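Local coordinates for protein ATP synthase subunit s, mitochondrial (Bos taurus, PDB 3E4G) that regulates the mitochondrial ATP synthase, being needed for its proton conduction and blocking a proton leak through an alternative exit pathway, at residues A[62-67]-A[86-91]; A[80-85]-A[107-112]; A[125-130]-A[150-155]; A[142-147]-A[169-174]. The protein carries 1 engineered substitution. All coordinates share one frame; numbering follows the deposited sequence.

Contact 1 (A[62-67]-A[86-91]); sequences KIQAID and YVEKIR
Ile66 carries the apolar centre: its CD1 meets Val87 CG1 at 4.1 Å, the two side chains crossing obliquely, and also reaches Ile90 CG1. Ile63 CG2 lies alongside Val87 CG2, the side chains pointing the same way; Ile63 and Ile66 also touch helix 23-33. Between these side chains and the polar face runs a parallel ladder, 12° between the strand axes, in which Ile66 N donates to Lys89 O and Arg91 N to Ile66 O. These are neighbouring strands of the leucine-rich repeat sheet, 64-67 and 86-91 both belonging to LRR 2; Gln64 and Ala65 facing Arg39 form a beta bulge, and Gln64 O accepts from both Glu88 N (2.9 Å) and Lys89 N (3.2 Å). The extended Gln64 side chain, CG anti to the backbone N, sends NE2 to Glu88 OE1 at 2.9 Å in a nearly straight bond (172°) that arrives from above the carboxylate plane, while Gln64 OE1 accepts from Arg39 NH1. At the far edge Asp67 OD1 meets Arg91 NH1 at 3.2 Å, in the guanidinium plane, and bonds Thr69 OG1, a magnesium-site residue. An alanine in place of Asp67 would lose this salt bridge and would probably loosen the positioning of Thr69.

Contact 2 (A[80-85]-A[107-112]); sequences HMEGLQ and SQLENL
The amide of Asn111 carries the polar part of the contact, its single ND2 gripped by two backbone carbonyls. It donates to Leu84 O at 2.8 Å, a fairly straight bond (165°) on a carbonyl lone pair, and to Met81 O, also at 2.8 Å but more bent (136°). Both acceptors lie close to the amide plane, so the pair of bonds fixes the rotation of the group. Asn111 CG sits between the backbone N and the carbonyl carbon, the crowded position (chi1 54°), and from there the amide reaches into the turn. Beside it, Leu109 spreads its two methyl groups over Met81 and Glu82: CD1 packs tightly on Met81 CB at 3.5 Å, and CD2 reaches Glu82 CG. The Met81 chain, bent at chi2 and chi3, brings CE to Leu112 CD2 at 3.9 Å, the two side chains crossing at about a right angle.

Residues 81-84 form a type I beta turn, closed by Leu84 N to Met81 O, so Met81 O serves two donors. Leu109 is the N-cap of helix 110-115, which places Asn111 in the first turn, and one water joins Gln85 O to Asn111 O while another links Asn111 OD1 to Glu82 OE2. Trp30 and Leu106 also pack on Met81. Here LRR 2 meets LRR 3: by holding two carbonyls of one turn, a single side-chain amide couples the loop of one repeat to the helix of the next.

Contact 3 (A[125-130]-A[150-155]); sequences GNVTDK and PGVKEK
Asp129 points its carboxylate at the backbone of 150-155 like a fork, each oxygen taking one N-H. OD1 accepts from Lys153 N at 2.9 Å (164°) and OD2 from Glu154 N at 3.0 Å, less straight at 145°; both use the syn lone pair, on the side of the other oxygen. The CG of Asp129 stands anti to the carbonyl carbon (chi1 -53°), which turns the group from its helix toward the neighbouring loop. Val152 lies against the same carboxylate, CG1 being 3.6 Å from Asp129 OD2, while its other branch, CG2, rests on Thr128 C and faces Val127 CG1. This joins the start of helix 129-134, in LRR 4, to the loop that follows strand 143-147, where Glu154 is the N-cap of helix 155-165. Thr128 in turn caps helix 129-134, its OG1 accepting from Lys130 N and also bonded to Asp100. Further along, Gly151 passes so close to Val127 O, with CA 3.4 Å away, that a side chain there would clash; a water accepts from Gly151 N and donates to Val127 O. A second water, 2.7 Å from Asp129 OD2, connects the carboxylate to Glu154 O.

Contact 4 (A[142-147]-A[169-174]); sequences KYLFLS and LELKLD
Leu144 has the most surface buried by the contact, and its CD2 meets Leu171 CD1 at 3.7 Å, the two side chains lying alongside and pointing the same way. Both have CG anti to the backbone N, and helix 155-165 covers them through Phe162 and Val159; Leu146 CD1 and Leu173 CD2 repeat the pairing two residues on. On the other face, Lys172 lies alongside Phe145 and Tyr143, pointing the same way: its CG is 3.7 Å from Phe145 CD1 and its CD 3.5 Å from Tyr143 OH. Tyr143, its CG anti to the backbone N (chi1 -178°), brings its ring nearer strand 170-174, so that the Glu170 carboxylate sits at its edge, Glu170 CD 3.7 Å from Tyr143 CD1 and the planes 78° apart. An alanine in place of Tyr143 would strip away the ring against Glu170 and Lys172 and would probably leave their side chains less well ordered. Phe145 likewise turns its edge to Asp174 OD2. Five backbone hydrogen bonds run between the two faces, the last, Asp174 N to Leu146 O, nearly straight (177°). Strands 143-147 and 170-174, parallel and joined through helix 155-165, form a beta-alpha-beta unit at the C-terminal edge of the leucine-rich repeat sheet.

Overall arrangement
Contacts 1 and 2 are partly buried, whereas contacts 3 and 4 lie at the surface. Contacts 1 and 4 hold the same sheet at different places, their centres about 17 Å apart, contact 4 pairing the edge strand. Both are parallel ladders with apolar residues toward the helices, but contact 1 includes a salt bridge close to the magnesium site and contact 4 has aromatic rings beside charged chains. Contacts 2 and 3 instead join loops to helix starts through one polar side chain, an amide donor in contact 2 and a carboxylate acceptor in contact 3. Contact 2 packs directly on contact 1 through Met81 and Ile66; contact 3 touches contact 4 through Lys155 and Leu173.

Contact 1 (A[62-67]-A[86-91])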
loop_
_atom_site.group_PDB
_atom_site.type_symbol
_atom_site.label_atom_id
_atom_site.label_comp_id
_atom_site.label_asym_id
_atom_site.label_seq_id
_atom_site.Cartn_x
_atom_site.Cartn_y
_atom_site.Cartn_z
ATOM N N LYS A 62 -4.317 -9.482 -12.084
ATOM C CA LYS A 62 -4.678 -8.191 -11.457
ATOM C C LYS A 62 -4.444 -8.305 -9.965
ATOM O O LYS A 62 -4.944 -9.222 -9.296
ATOM C CB LYS A 62 -6.145 -7.865 -11.689
ATOM C CG LYS A 62 -6.567 -7.862 -13.184
ATOM C CD LYS A 62 -5.765 -6.895 -14.043
ATOM C CE LYS A 62 -6.324 -6.912 -15.477
ATOM N NZ LYS A 62 -5.505 -6.017 -16.367
ATOM N N ILE A 63 -3.682 -7.362 -9.406
ATOM C CA ILE A 63 -3.434 -7.373 -7.963
ATOM C C ILE A 63 -4.718 -7.196 -7.175
ATOM O O ILE A 63 -5.440 -6.195 -7.387
ATOM C CB ILE A 63 -2.391 -6.293 -7.583
ATOM C CG1 ILE A 63 -1.053 -6.558 -8.290
ATOM C CG2 ILE A 63 -2.242 -6.211 -6.065
ATOM C CD1 ILE A 63 -0.056 -5.371 -8.166
ATOM N N GLN A 64 -4.972 -8.098 -6.251
ATOM C CA GLN A 64 -6.047 -7.965 -5.279
ATOM C C GLN A 64 -5.541 -7.519 -3.924
ATOM O O GLN A 64 -6.192 -6.743 -3.213
ATOM C CB GLN A 64 -6.823 -9.323 -5.124
ATOM C CG GLN A 64 -7.979 -9.192 -4.156
ATOM C CD GLN A 64 -8.934 -10.416 -4.250
ATOM O OE1 GLN A 64 -8.472 -11.519 -4.537
ATOM N NE2 GLN A 64 -10.216 -10.193 -4.010
ATOM N N ALA A 65 -4.397 -8.085 -3.483
ATOM C CA ALA A 65 -3.872 -7.841 -2.147
ATOM C C ALA A 65 -2.369 -7.609 -2.243
ATOM O O ALA A 65 -1.666 -8.214 -3.041
ATOM C CB ALA A 65 -4.174 -9.031 -1.225
ATOM N N ILE A 66 -1.901 -6.729 -1.347
ATOM C CA ILE A 66 -0.491 -6.387 -1.196
ATOM C C ILE A 66 -0.112 -6.600 0.239
ATOM O O ILE A 66 -0.831 -6.170 1.146
ATOM C CB ILE A 66 -0.231 -4.923 -1.606
ATOM C CG1 ILE A 66 -0.570 -4.745 -3.101
ATOM C CG2 ILE A 66 1.207 -4.500 -1.269
ATOM C CD1 ILE A 66 -0.640 -3.272 -3.539
ATOM N N ASP A 67 1.042 -7.258 0.476
ATOM C CA ASP A 67 1.562 -7.452 1.819
ATOM C C ASP A 67 3.011 -7.003 1.804
ATOM O O ASP A 67 3.884 -7.746 1.305
ATOM C CB ASP A 67 1.439 -8.911 2.274
ATOM C CG ASP A 67 1.981 -9.146 3.635
ATOM O OD1 ASP A 67 2.591 -8.218 4.221
ATOM O OD2 ASP A 67 1.745 -10.290 4.127
ATOM N N TYR A 86 -8.021 -2.842 -9.211
ATOM C CA TYR A 86 -8.735 -3.867 -8.446
ATOM C C TYR A 86 -8.101 -4.159 -7.096
ATOM O O TYR A 86 -8.368 -5.215 -6.484
ATOM C CB TYR A 86 -8.874 -5.164 -9.265
ATOM C CG TYR A 86 -9.344 -4.931 -10.666
ATOM C CD1 TYR A 86 -10.704 -4.656 -10.955
ATOM C CD2 TYR A 86 -8.447 -4.984 -11.698
ATOM C CE1 TYR A 86 -11.120 -4.457 -12.254
ATOM C CE2 TYR A 86 -8.879 -4.837 -13.046
ATOM C CZ TYR A 86 -10.230 -4.616 -13.284
ATOM O OH TYR A 86 -10.690 -4.465 -14.590
ATOM N N VAL A 87 -7.260 -3.255 -6.572
ATOM C CA VAL A 87 -6.599 -3.508 -5.261
ATOM C C VAL A 87 -7.587 -3.317 -4.130
ATOM O O VAL A 87 -8.149 -2.233 -3.949
ATOM C CB VAL A 87 -5.373 -2.587 -5.110
ATOM C CG1 VAL A 87 -4.735 -2.856 -3.727
ATOM C CG2 VAL A 87 -4.387 -2.759 -6.237
ATOM N N GLU A 88 -7.770 -4.368 -3.351
ATOM C CA GLU A 88 -8.732 -4.358 -2.273
ATOM C C GLU A 88 -8.129 -4.384 -0.874
ATOM O O GLU A 88 -8.789 -3.943 0.071
ATOM C CB GLU A 88 -9.703 -5.569 -2.414
ATOM C CG GLU A 88 -10.500 -5.428 -3.665
ATOM C CD GLU A 88 -11.423 -6.542 -3.961
ATOM O OE1 GLU A 88 -11.351 -7.617 -3.357
ATOM O OE2 GLU A 88 -12.166 -6.435 -4.990
ATOM N N LYS A 89 -6.925 -4.947 -0.728
ATOM C CA LYS A 89 -6.277 -5.157 0.564
ATOM C C LYS A 89 -4.839 -4.682 0.476
ATOM O O LYS A 89 -4.105 -5.088 -0.435
ATOM C CB LYS A 89 -6.267 -6.641 0.940
ATOM C CG LYS A 89 -7.632 -7.270 1.161
ATOM C CD LYS A 89 -7.524 -8.790 1.361
ATOM C CE LYS A 89 -8.732 -9.402 1.924
ATOM N NZ LYS A 89 -8.724 -10.886 1.939
ATOM N N ILE A 90 -4.422 -3.850 1.456
ATOM C CA ILE A 90 -3.021 -3.464 1.584
ATOM C C ILE A 90 -2.607 -3.604 3.025
ATOM O O ILE A 90 -3.247 -3.079 3.935
ATOM C CB ILE A 90 -2.774 -2.000 1.128
ATOM C CG1 ILE A 90 -3.138 -1.823 -0.347
ATOM C CG2 ILE A 90 -1.298 -1.603 1.393
ATOM C CD1 ILE A 90 -3.031 -0.370 -0.822
ATOM N N ARG A 91 -1.489 -4.299 3.249
ATOM C CA ARG A 91 -0.842 -4.380 4.561
ATOM C C ARG A 91 0.551 -3.761 4.414
ATOM O O ARG A 91 1.314 -4.149 3.513
ATOM C CB ARG A 91 -0.735 -5.843 5.002
ATOM C CG ARG A 91 -0.136 -6.023 6.317
ATOM C CD ARG A 91 -0.392 -7.530 6.690
ATOM N NE ARG A 91 -0.101 -7.749 8.027
ATOM C CZ ARG A 91 1.192 -8.196 8.354
ATOM N NH1 ARG A 91 2.049 -8.378 7.388
ATOM N NH2 ARG A 91 1.445 -8.552 9.587
HETATM O O HOH W 1 -5.423 -4.224 -9.511
#

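Contact 2 (A[80-85]-A[107-112])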
loop_
_atom_site.group_PDB
_atom_site.type_symbol
_atom_site.label_atom_id
_atom_site.label_comp_id
_atom_site.label_asym_id
_atom_site.label_seq_id
_atom_site.Cartn_x
_atom_site.Cartn_y
_atom_site.Cartn_z
ATOM N N HIS A 80 3.574 3.678 -8.808
ATOM C CA HIS A 80 3.224 2.420 -9.507
ATOM C C HIS A 80 1.747 2.006 -9.272
ATOM O O HIS A 80 1.238 1.134 -9.954
ATOM C CB HIS A 80 4.087 1.237 -9.019
ATOM C CG HIS A 80 5.516 1.271 -9.496
ATOM N ND1 HIS A 80 6.536 1.827 -8.747
ATOM C CD2 HIS A 80 6.106 0.795 -10.611
ATOM C CE1 HIS A 80 7.670 1.648 -9.425
ATOM N NE2 HIS A 80 7.441 1.046 -10.556
ATOM N N MET A 81 1.143 2.568 -8.262
ATOM C CA MET A 81 -0.267 2.223 -7.835
ATOM C C MET A 81 -1.266 2.897 -8.832
ATOM O O MET A 81 -2.443 2.554 -8.786
ATOM C CB MET A 81 -0.568 2.694 -6.400
ATOM C CG MET A 81 0.335 2.010 -5.335
ATOM S SD MET A 81 0.197 0.186 -5.180
ATOM C CE MET A 81 -1.470 0.038 -4.672
ATOM N N GLU A 82 -0.820 3.900 -9.600
ATOM C CA GLU A 82 -1.758 4.776 -10.313
ATOM C C GLU A 82 -2.671 4.062 -11.234
ATOM O O GLU A 82 -3.831 4.490 -11.409
ATOM C CB GLU A 82 -0.931 5.835 -11.067
ATOM C CG GLU A 82 -1.756 7.010 -11.491
ATOM C CD GLU A 82 -2.497 6.773 -12.675
ATOM O OE1 GLU A 82 -1.992 6.016 -13.559
ATOM O OE2 GLU A 82 -3.608 7.385 -12.870
ATOM N N GLY A 83 -2.195 3.046 -11.909
ATOM C CA GLY A 83 -2.969 2.330 -12.970
ATOM C C GLY A 83 -3.736 1.105 -12.498
ATOM O O GLY A 83 -4.346 0.390 -13.320
ATOM N N LEU A 84 -3.648 0.781 -11.210
ATOM C CA LEU A 84 -4.239 -0.472 -10.681
ATOM C C LEU A 84 -5.695 -0.274 -10.385
ATOM O O LEU A 84 -6.095 0.655 -9.659
ATOM C CB LEU A 84 -3.529 -0.861 -9.392
ATOM C CG LEU A 84 -1.987 -1.039 -9.538
ATOM C CD1 LEU A 84 -1.405 -1.458 -8.194
ATOM C CD2 LEU A 84 -1.621 -2.025 -10.586
ATOM N N GLN A 85 -6.554 -1.179 -10.912
ATOM C CA GLN A 85 -8.001 -0.978 -10.790
ATOM C C GLN A 85 -8.674 -1.812 -9.739
ATOM O O GLN A 85 -9.848 -1.528 -9.401
ATOM C CB GLN A 85 -8.684 -1.269 -12.164
ATOM C CG GLN A 85 -8.044 -0.493 -13.337
ATOM C CD GLN A 85 -8.128 0.970 -13.144
ATOM O OE1 GLN A 85 -9.199 1.513 -12.809
ATOM N NE2 GLN A 85 -6.992 1.649 -13.285
ATOM N N SER A 107 -3.900 7.926 -0.776
ATOM C CA SER A 107 -5.297 8.341 -0.507
ATOM C C SER A 107 -5.858 9.133 -1.667
ATOM O O SER A 107 -7.096 9.201 -1.798
ATOM C CB SER A 107 -5.387 9.145 0.760
ATOM O OG SER A 107 -4.852 10.463 0.610
ATOM N N GLN A 108 -5.010 9.805 -2.441
ATOM C CA GLN A 108 -5.418 10.657 -3.561
ATOM C C GLN A 108 -5.619 9.953 -4.878
ATOM O O GLN A 108 -6.041 10.553 -5.861
ATOM C CB GLN A 108 -4.370 11.813 -3.718
ATOM C CG GLN A 108 -4.467 12.778 -2.541
ATOM C CD GLN A 108 -5.684 13.508 -2.550
ATOM O OE1 GLN A 108 -6.323 13.775 -1.460
ATOM N NE2 GLN A 108 -6.142 14.000 -3.675
ATOM N N LEU A 109 -5.303 8.636 -4.916
ATOM C CA LEU A 109 -5.464 7.871 -6.151
ATOM C C LEU A 109 -6.930 7.435 -6.228
ATOM O O LEU A 109 -7.378 6.580 -5.440
ATOM C CB LEU A 109 -4.525 6.669 -6.134
ATOM C CG LEU A 109 -3.043 7.058 -6.328
ATOM C CD1 LEU A 109 -2.200 5.812 -6.176
ATOM C CD2 LEU A 109 -2.846 7.767 -7.721
ATOM N N GLU A 110 -7.691 8.010 -7.176
ATOM C CA GLU A 110 -9.122 7.694 -7.270
ATOM C C GLU A 110 -9.358 6.223 -7.520
ATOM O O GLU A 110 -10.375 5.676 -7.091
ATOM C CB GLU A 110 -9.827 8.543 -8.358
ATOM C CG GLU A 110 -9.814 10.035 -7.973
ATOM C CD GLU A 110 -10.814 10.818 -8.806
ATOM O OE1 GLU A 110 -10.778 10.727 -10.055
ATOM O OE2 GLU A 110 -11.602 11.534 -8.193
ATOM N N ASN A 111 -8.462 5.593 -8.279
ATOM C CA ASN A 111 -8.561 4.168 -8.547
ATOM C C ASN A 111 -8.548 3.369 -7.249
ATOM O O ASN A 111 -9.270 2.355 -7.117
ATOM C CB ASN A 111 -7.498 3.718 -9.528
ATOM C CG ASN A 111 -6.094 4.111 -9.097
ATOM O OD1 ASN A 111 -5.815 5.355 -8.951
ATOM N ND2 ASN A 111 -5.206 3.179 -8.909
ATOM N N LEU A 112 -7.699 3.746 -6.290
ATOM C CA LEU A 112 -7.667 3.066 -4.977
ATOM C C LEU A 112 -8.851 3.448 -4.146
ATOM O O LEU A 112 -9.405 2.624 -3.391
ATOM C CB LEU A 112 -6.387 3.399 -4.211
ATOM C CG LEU A 112 -5.078 2.895 -4.874
ATOM C CD1 LEU A 112 -3.909 3.221 -3.955
ATOM C CD2 LEU A 112 -5.128 1.385 -5.080
HETATM O O HOH W 2 -5.415 7.347 -10.806
HETATM O O HOH W 3 -10.678 1.062 -9.092
#

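Contact 3 (A[125-130]-A[150-155])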
loop_
_atom_site.group_PDB
_atom_site.type_symbol
_atom_site.label_atom_id
_atom_site.label_comp_id
_atom_site.label_asym_id
_atom_site.label_seq_id
_atom_site.Cartn_x
_atom_site.Cartn_y
_atom_site.Cartn_z
ATOM N N GLY A 125 7.188 3.199 11.874
ATOM C CA GLY A 125 7.446 4.160 12.951
ATOM C C GLY A 125 7.263 5.580 12.597
ATOM O O GLY A 125 7.080 6.394 13.501
ATOM N N ASN A 126 7.338 5.988 11.312
ATOM C CA ASN A 126 7.164 7.399 10.997
ATOM C C ASN A 126 5.725 7.854 10.945
ATOM O O ASN A 126 5.448 9.070 10.962
ATOM C CB ASN A 126 7.779 7.742 9.642
ATOM C CG ASN A 126 9.249 7.614 9.577
ATOM O OD1 ASN A 126 9.730 7.037 8.514
ATOM N ND2 ASN A 126 9.976 8.099 10.503
ATOM N N VAL A 127 4.750 6.929 10.795
ATOM C CA VAL A 127 3.380 7.350 10.515
ATOM C C VAL A 127 2.808 8.093 11.697
ATOM O O VAL A 127 2.939 7.705 12.846
ATOM C CB VAL A 127 2.533 6.072 10.187
ATOM C CG1 VAL A 127 1.051 6.423 10.139
ATOM C CG2 VAL A 127 3.042 5.451 8.886
ATOM N N THR A 128 2.129 9.196 11.384
ATOM C CA THR A 128 1.470 9.977 12.437
ATOM C C THR A 128 -0.000 10.063 12.173
ATOM O O THR A 128 -0.569 9.588 11.166
ATOM C CB THR A 128 2.089 11.430 12.547
ATOM O OG1 THR A 128 1.446 12.290 11.560
ATOM C CG2 THR A 128 3.573 11.444 12.443
ATOM N N ASP A 129 -0.682 10.789 13.084
ATOM C CA ASP A 129 -2.098 11.026 12.944
ATOM C C ASP A 129 -2.437 11.593 11.574
ATOM O O ASP A 129 -3.517 11.298 11.023
ATOM C CB ASP A 129 -2.585 11.987 14.035
ATOM C CG ASP A 129 -2.181 11.513 15.475
ATOM O OD1 ASP A 129 -0.967 11.642 15.804
ATOM O OD2 ASP A 129 -3.046 10.929 16.151
ATOM N N LYS A 130 -1.604 12.455 11.024
ATOM C CA LYS A 130 -1.889 13.068 9.708
ATOM C C LYS A 130 -2.007 12.055 8.595
ATOM O O LYS A 130 -2.890 12.126 7.728
ATOM C CB LYS A 130 -0.784 14.077 9.352
ATOM C CG LYS A 130 -0.938 14.880 8.153
ATOM C CD LYS A 130 0.133 15.986 8.065
ATOM C CE LYS A 130 1.361 15.409 7.615
ATOM N NZ LYS A 130 1.670 15.659 6.222
ATOM N N PRO A 150 4.005 4.507 16.980
ATOM C CA PRO A 150 4.244 5.423 18.081
ATOM C C PRO A 150 3.988 6.843 17.736
ATOM O O PRO A 150 3.767 7.656 18.647
ATOM C CB PRO A 150 5.730 5.147 18.378
ATOM C CG PRO A 150 6.322 4.614 17.141
ATOM C CD PRO A 150 5.194 3.732 16.597
ATOM N N GLY A 151 4.036 7.231 16.459
ATOM C CA GLY A 151 3.781 8.570 15.983
ATOM C C GLY A 151 2.349 8.939 15.972
ATOM O O GLY A 151 2.002 10.105 15.708
ATOM N N VAL A 152 1.401 7.997 16.195
ATOM C CA VAL A 152 0.014 8.293 16.225
ATOM C C VAL A 152 -0.323 8.584 17.700
ATOM O O VAL A 152 -0.403 7.696 18.561
ATOM C CB VAL A 152 -0.846 7.126 15.698
ATOM C CG1 VAL A 152 -2.361 7.419 15.944
ATOM C CG2 VAL A 152 -0.548 6.968 14.197
ATOM N N LYS A 153 -0.416 9.876 18.011
ATOM C CA LYS A 153 -0.479 10.343 19.416
ATOM C C LYS A 153 -1.852 10.572 19.936
ATOM O O LYS A 153 -2.033 10.751 21.135
ATOM C CB LYS A 153 0.335 11.610 19.567
ATOM C CG LYS A 153 1.735 11.544 19.221
ATOM C CD LYS A 153 2.588 10.487 20.022
ATOM C CE LYS A 153 4.069 10.724 19.705
ATOM N NZ LYS A 153 4.955 9.645 20.341
ATOM N N GLU A 154 -2.851 10.616 19.080
ATOM C CA GLU A 154 -4.199 10.999 19.496
ATOM C C GLU A 154 -5.215 9.961 19.010
ATOM O O GLU A 154 -6.117 10.265 18.222
ATOM C CB GLU A 154 -4.505 12.376 18.966
ATOM C CG GLU A 154 -3.561 13.459 19.478
ATOM C CD GLU A 154 -3.743 13.747 20.948
ATOM O OE1 GLU A 154 -4.834 13.374 21.510
ATOM O OE2 GLU A 154 -2.772 14.358 21.539
ATOM N N LYS A 155 -5.081 8.738 19.437
ATOM C CA LYS A 155 -5.929 7.638 18.889
ATOM C C LYS A 155 -7.442 7.886 19.089
ATOM O O LYS A 155 -8.258 7.470 18.279
ATOM C CB LYS A 155 -5.534 6.237 19.425
ATOM C CG LYS A 155 -5.655 6.115 20.945
ATOM C CD LYS A 155 -5.083 4.818 21.413
ATOM C CE LYS A 155 -5.078 4.747 22.980
ATOM N NZ LYS A 155 -4.653 3.386 23.534
HETATM O O HOH W 4 4.199 5.662 14.104
HETATM O O HOH W 5 -5.549 11.869 15.745
#

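Contact 4 (A[142-147]-A[169-174])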
loop_
_atom_site.group_PDB
_atom_site.type_symbol
_atom_site.label_atom_id
_atom_site.label_comp_id
_atom_site.label_asym_id
_atom_site.label_seq_id
_atom_site.Cartn_x
_atom_site.Cartn_y
_atom_site.Cartn_z
ATOM N N LYS A 142 -13.727 -1.001 4.705
ATOM C CA LYS A 142 -14.495 -1.757 5.706
ATOM C C LYS A 142 -13.663 -2.174 6.887
ATOM O O LYS A 142 -14.262 -2.502 7.946
ATOM C CB LYS A 142 -15.143 -2.962 5.068
ATOM C CG LYS A 142 -16.170 -2.625 3.961
ATOM C CD LYS A 142 -17.350 -1.728 4.643
ATOM C CE LYS A 142 -18.052 -2.521 5.721
ATOM N NZ LYS A 142 -19.411 -1.936 5.921
ATOM N N TYR A 143 -12.368 -2.274 6.757
ATOM C CA TYR A 143 -11.493 -2.738 7.851
ATOM C C TYR A 143 -10.222 -1.899 7.844
ATOM O O TYR A 143 -9.588 -1.787 6.768
ATOM C CB TYR A 143 -11.150 -4.248 7.631
ATOM C CG TYR A 143 -10.295 -4.839 8.707
ATOM C CD1 TYR A 143 -10.812 -5.089 9.952
ATOM C CD2 TYR A 143 -8.974 -5.145 8.463
ATOM C CE1 TYR A 143 -10.014 -5.690 10.923
ATOM C CE2 TYR A 143 -8.196 -5.787 9.440
ATOM C CZ TYR A 143 -8.736 -6.040 10.660
ATOM O OH TYR A 143 -7.983 -6.721 11.633
ATOM N N LEU A 144 -9.849 -1.397 8.999
ATOM C CA LEU A 144 -8.572 -0.653 9.159
ATOM C C LEU A 144 -7.991 -1.126 10.476
ATOM O O LEU A 144 -8.613 -0.932 11.526
ATOM C CB LEU A 144 -8.791 0.868 9.180
ATOM C CG LEU A 144 -7.540 1.722 9.332
ATOM C CD1 LEU A 144 -6.539 1.479 8.246
ATOM C CD2 LEU A 144 -7.915 3.229 9.383
ATOM N N PHE A 145 -6.802 -1.668 10.407
ATOM C CA PHE A 145 -6.076 -2.173 11.584
ATOM C C PHE A 145 -4.791 -1.350 11.703
ATOM O O PHE A 145 -3.977 -1.326 10.767
ATOM C CB PHE A 145 -5.740 -3.651 11.380
ATOM C CG PHE A 145 -4.852 -4.281 12.406
ATOM C CD1 PHE A 145 -4.945 -3.958 13.745
ATOM C CD2 PHE A 145 -3.888 -5.183 11.999
ATOM C CE1 PHE A 145 -4.091 -4.614 14.672
ATOM C CE2 PHE A 145 -3.049 -5.829 12.906
ATOM C CZ PHE A 145 -3.174 -5.515 14.243
ATOM N N LEU A 146 -4.633 -0.703 12.849
ATOM C CA LEU A 146 -3.440 0.128 13.162
ATOM C C LEU A 146 -2.763 -0.467 14.384
ATOM O O LEU A 146 -3.444 -0.667 15.404
ATOM C CB LEU A 146 -3.859 1.569 13.460
ATOM C CG LEU A 146 -4.696 2.232 12.367
ATOM C CD1 LEU A 146 -5.037 3.705 12.762
ATOM C CD2 LEU A 146 -4.000 2.200 11.025
ATOM N N SER A 147 -1.466 -0.686 14.325
ATOM C CA SER A 147 -0.774 -1.323 15.423
ATOM C C SER A 147 0.649 -0.772 15.552
ATOM O O SER A 147 1.366 -0.655 14.541
ATOM C CB SER A 147 -0.658 -2.801 15.155
ATOM O OG SER A 147 0.163 -3.419 16.139
ATOM N N LEU A 169 -16.864 1.574 9.084
ATOM C CA LEU A 169 -15.523 1.058 9.216
ATOM C C LEU A 169 -15.324 0.229 10.495
ATOM O O LEU A 169 -15.710 0.707 11.585
ATOM C CB LEU A 169 -14.519 2.231 9.231
ATOM C CG LEU A 169 -13.060 1.888 9.344
ATOM C CD1 LEU A 169 -12.628 0.975 8.160
ATOM C CD2 LEU A 169 -12.263 3.130 9.668
ATOM N N GLU A 170 -14.811 -0.996 10.422
ATOM C CA GLU A 170 -14.327 -1.710 11.580
ATOM C C GLU A 170 -12.891 -1.249 11.787
ATOM O O GLU A 170 -12.019 -1.589 10.963
ATOM C CB GLU A 170 -14.368 -3.205 11.254
ATOM C CG GLU A 170 -13.854 -4.029 12.360
ATOM C CD GLU A 170 -13.828 -5.571 12.016
ATOM O OE1 GLU A 170 -14.350 -6.010 10.991
ATOM O OE2 GLU A 170 -13.225 -6.451 12.803
ATOM N N LEU A 171 -12.673 -0.475 12.864
ATOM C CA LEU A 171 -11.359 0.101 13.161
ATOM C C LEU A 171 -10.814 -0.654 14.321
ATOM O O LEU A 171 -11.395 -0.621 15.435
ATOM C CB LEU A 171 -11.555 1.666 13.514
ATOM C CG LEU A 171 -10.269 2.427 13.886
ATOM C CD1 LEU A 171 -9.296 2.533 12.712
ATOM C CD2 LEU A 171 -10.628 3.790 14.417
ATOM N N LYS A 172 -9.703 -1.344 14.132
ATOM C CA LYS A 172 -9.055 -2.147 15.143
ATOM C C LYS A 172 -7.769 -1.420 15.485
ATOM O O LYS A 172 -6.911 -1.214 14.616
ATOM C CB LYS A 172 -8.775 -3.522 14.630
ATOM C CG LYS A 172 -8.142 -4.410 15.632
ATOM C CD LYS A 172 -7.959 -5.795 15.051
ATOM C CE LYS A 172 -7.459 -6.737 16.034
ATOM N NZ LYS A 172 -8.443 -7.001 17.163
ATOM N N LEU A 173 -7.615 -1.055 16.756
ATOM C CA LEU A 173 -6.461 -0.262 17.212
ATOM C C LEU A 173 -5.685 -1.067 18.247
ATOM O O LEU A 173 -6.275 -1.465 19.317
ATOM C CB LEU A 173 -6.898 1.036 17.848
ATOM C CG LEU A 173 -7.679 1.987 16.934
ATOM C CD1 LEU A 173 -7.986 3.295 17.681
ATOM C CD2 LEU A 173 -6.945 2.263 15.607
ATOM N N ASP A 174 -4.411 -1.268 18.003
ATOM C CA ASP A 174 -3.466 -1.739 18.998
ATOM C C ASP A 174 -2.371 -0.682 19.133
ATOM O O ASP A 174 -1.254 -0.815 18.632
ATOM C CB ASP A 174 -2.861 -3.084 18.578
ATOM C CG ASP A 174 -3.821 -4.255 18.699
ATOM O OD1 ASP A 174 -4.812 -4.173 19.418
ATOM O OD2 ASP A 174 -3.531 -5.296 18.098
HETATM O O HOH W 6 -14.858 -5.267 8.414
HETATM O O HOH W 7 0.956 -3.194 18.957
#